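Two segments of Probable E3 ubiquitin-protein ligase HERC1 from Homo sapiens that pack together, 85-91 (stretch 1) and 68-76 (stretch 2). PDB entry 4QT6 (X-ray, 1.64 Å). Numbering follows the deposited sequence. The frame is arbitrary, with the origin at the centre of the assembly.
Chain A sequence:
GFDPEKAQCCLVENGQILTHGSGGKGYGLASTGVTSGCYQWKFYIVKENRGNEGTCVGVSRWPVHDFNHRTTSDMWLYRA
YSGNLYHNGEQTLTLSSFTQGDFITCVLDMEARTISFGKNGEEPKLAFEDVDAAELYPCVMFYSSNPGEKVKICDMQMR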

# COMPACT_ATOMS: atom_id res chain seq x y z
N LEU A 85 -2.49 -10.98 -2.09
CA LEU A 85 -1.30 -10.50 -1.39
C LEU A 85 -0.06 -10.89 -2.19
O LEU A 85 -0.00 -11.99 -2.78
CB LEU A 85 -1.22 -11.15 0.00
CG LEU A 85 -2.31 -10.79 1.00
CD1 LEU A 85 -2.23 -11.67 2.24
CD2 LEU A 85 -2.22 -9.31 1.39
N TYR A 86 0.91 -9.98 -2.23
CA TYR A 86 2.08 -10.09 -3.09
C TYR A 86 3.32 -9.77 -2.30
O TYR A 86 3.43 -8.71 -1.67
CB TYR A 86 1.99 -9.16 -4.32
CG TYR A 86 0.81 -9.52 -5.18
CD1 TYR A 86 -0.44 -9.03 -4.91
CD2 TYR A 86 0.95 -10.44 -6.21
CE1 TYR A 86 -1.55 -9.40 -5.65
CE2 TYR A 86 -0.15 -10.83 -6.96
CZ TYR A 86 -1.39 -10.31 -6.68
OH TYR A 86 -2.49 -10.71 -7.40
N HIS A 87 4.25 -10.71 -2.29
CA HIS A 87 5.61 -10.45 -1.90
C HIS A 87 6.45 -11.61 -2.46
O HIS A 87 6.21 -12.75 -2.11
CB HIS A 87 5.79 -10.34 -0.38
CG HIS A 87 7.20 -10.06 -0.01
ND1 HIS A 87 7.78 -8.83 -0.20
CD2 HIS A 87 8.17 -10.87 0.46
CE1 HIS A 87 9.05 -8.89 0.13
NE2 HIS A 87 9.31 -10.11 0.55
N ASN A 88 7.39 -11.30 -3.33
CA ASN A 88 8.12 -12.36 -4.06
C ASN A 88 7.09 -13.26 -4.75
O ASN A 88 7.23 -14.50 -4.77
CB ASN A 88 9.02 -13.15 -3.12
CG ASN A 88 9.95 -14.09 -3.86
OD1 ASN A 88 10.43 -13.78 -4.94
ND2 ASN A 88 10.23 -15.25 -3.26
N GLY A 89 6.04 -12.64 -5.29
CA GLY A 89 4.97 -13.36 -5.96
C GLY A 89 3.67 -13.38 -5.22
O GLY A 89 3.59 -13.00 -4.04
N GLU A 90 2.62 -13.84 -5.89
CA GLU A 90 1.29 -13.94 -5.32
C GLU A 90 1.27 -15.02 -4.26
O GLU A 90 1.76 -16.15 -4.48
CB GLU A 90 0.22 -14.27 -6.38
CG GLU A 90 -1.21 -14.11 -5.89
CD GLU A 90 -2.24 -14.29 -6.99
OE1 GLU A 90 -2.70 -13.28 -7.58
OE2 GLU A 90 -2.60 -15.46 -7.28
N GLN A 91 0.72 -14.68 -3.11
CA GLN A 91 0.65 -15.61 -1.99
C GLN A 91 -0.64 -16.42 -2.04
O GLN A 91 -1.58 -16.07 -2.75
CB GLN A 91 0.73 -14.85 -0.67
CG GLN A 91 2.01 -14.06 -0.52
CD GLN A 91 3.23 -14.93 -0.74
OE1 GLN A 91 3.97 -14.75 -1.70
NE2 GLN A 91 3.41 -15.91 0.13
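Stretch 2 68-76: NHRTTSDMW

Stretch 2 approaches as a looped segment, residues 68-74, that leads into a strand at Met-75 and Trp-76. It runs antiparallel to the turn of stretch 1: the closest CA pairs are His-87 with Trp-76 (5.0 Å), Asn-88 with Ser-73 (4.7 Å) and Gly-89 with Thr-71 (5.0 Å), so one number rises as the other falls. The loop is held in shape by the carbonyl of Asn-68, which accepts from the amides of Thr-71 and Thr-72, and by Thr-72 OG1, which accepts from Asp-74 N at 2.9 Å.

Two aromatic pairs carry much of the contact. The His-87 imidazole lies in an offset stack on the five-membered ring of Trp-76, centroids 3.5 Å apart and planes only 6° from parallel. His-69 instead turns its edge to the face of Tyr-86, with centroids 4.9 Å apart and planes at 79°; its p rotamer (chi1 67°) accompanies a CA-to-CB bond that points sideways, while the ring itself comes nearer.

Hydrogen bonds fix the register. His-87 suits its place twice over, since the stacked ring also donates from ND1 to Met-75 O at 2.8 Å, nearly straight. Asn-88 N donates to Thr-72 O, also at 2.8 Å. Its positive phi (54°) is one that asparagine tolerates comparatively well. A water accepts from Gly-89 N (2.9 Å) and donates to His-69 O and Thr-72 O (both 2.8 Å), bridging the backbones.

Gly-89, at phi 109° and psi 170°, has a conformation that would jam a CB against the preceding carbonyl; its bare CA makes a CH···O contact with Arg-70 O at 3.3 Å.

At the exposed side of the contact, Arg-70 NH1 forms a salt bridge with Glu-90 OE1 at 3.2 Å, and Tyr-86 OH makes a weak hydrogen bond to that same OE1 at 2.6 Å.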

# COMPACT_ATOMS: atom_id res chain seq x y z
N ASN A 68 6.69 -4.14 -9.81
CA ASN A 68 5.70 -5.03 -10.40
C ASN A 68 5.16 -5.89 -9.28
O ASN A 68 5.92 -6.66 -8.66
CB ASN A 68 6.39 -5.92 -11.44
CG ASN A 68 5.47 -6.91 -12.12
OD1 ASN A 68 4.29 -7.05 -11.80
ND2 ASN A 68 6.03 -7.63 -13.10
N HIS A 69 3.88 -5.76 -8.98
CA HIS A 69 3.28 -6.51 -7.88
C HIS A 69 3.45 -8.02 -8.03
O HIS A 69 3.54 -8.71 -7.03
CB HIS A 69 1.81 -6.13 -7.63
CG HIS A 69 0.88 -6.50 -8.73
ND1 HIS A 69 0.88 -5.87 -9.95
CD2 HIS A 69 -0.13 -7.40 -8.77
CE1 HIS A 69 -0.06 -6.39 -10.71
NE2 HIS A 69 -0.68 -7.33 -10.02
N ARG A 70 3.52 -8.53 -9.27
CA ARG A 70 3.64 -9.97 -9.51
C ARG A 70 5.02 -10.54 -9.14
O ARG A 70 5.13 -11.75 -8.87
CB ARG A 70 3.33 -10.28 -10.98
CG ARG A 70 1.90 -9.96 -11.37
CD ARG A 70 1.07 -11.21 -11.55
NE ARG A 70 -0.33 -10.87 -11.79
CZ ARG A 70 -1.37 -11.43 -11.18
NH1 ARG A 70 -1.21 -12.39 -10.27
NH2 ARG A 70 -2.60 -11.04 -11.49
N THR A 71 6.05 -9.70 -9.12
CA THR A 71 7.43 -10.14 -8.87
C THR A 71 8.14 -9.48 -7.70
O THR A 71 9.09 -10.05 -7.16
CB THR A 71 8.32 -9.95 -10.10
OG1 THR A 71 8.41 -8.56 -10.45
CG2 THR A 71 7.75 -10.72 -11.27
N THR A 72 7.71 -8.29 -7.29
CA THR A 72 8.52 -7.51 -6.37
C THR A 72 8.77 -8.16 -5.00
O THR A 72 7.87 -8.73 -4.41
CB THR A 72 7.91 -6.09 -6.12
OG1 THR A 72 8.81 -5.33 -5.31
CG2 THR A 72 6.57 -6.18 -5.48
N SER A 73 10.02 -8.07 -4.56
CA SER A 73 10.42 -8.34 -3.18
C SER A 73 10.79 -7.04 -2.45
O SER A 73 11.18 -7.08 -1.28
CB SER A 73 11.60 -9.32 -3.17
OG SER A 73 11.15 -10.61 -3.61
N ASP A 74 10.66 -5.90 -3.13
CA ASP A 74 10.89 -4.60 -2.47
C ASP A 74 9.66 -4.17 -1.69
O ASP A 74 9.79 -3.39 -0.73
CB ASP A 74 11.25 -3.52 -3.49
CG ASP A 74 12.66 -3.67 -4.01
OD1 ASP A 74 13.53 -4.22 -3.29
OD2 ASP A 74 12.89 -3.19 -5.14
N MSE A 75 8.50 -4.67 -2.09
CA MSE A 75 7.21 -4.29 -1.52
C MSE A 75 6.45 -5.49 -1.00
O MSE A 75 6.66 -6.63 -1.43
CB MSE A 75 6.34 -3.55 -2.54
CG MSE A 75 7.13 -2.45 -3.24
SE MSE A 75 5.92 -1.46 -4.46
CE MSE A 75 6.94 0.21 -4.46
N TRP A 76 5.56 -5.22 -0.08
CA TRP A 76 4.61 -6.19 0.44
C TRP A 76 3.24 -5.57 0.17
O TRP A 76 2.92 -4.50 0.72
CB TRP A 76 4.79 -6.38 1.95
CG TRP A 76 5.94 -7.23 2.40
CD1 TRP A 76 5.86 -8.52 2.86
CD2 TRP A 76 7.32 -6.87 2.51
NE1 TRP A 76 7.09 -8.98 3.19
CE2 TRP A 76 8.01 -8.00 3.02
CE3 TRP A 76 8.06 -5.73 2.19
CZ2 TRP A 76 9.38 -7.99 3.23
CZ3 TRP A 76 9.43 -5.73 2.41
CH2 TRP A 76 10.07 -6.85 2.94
O HOH W 1 5.50 -9.84 -5.35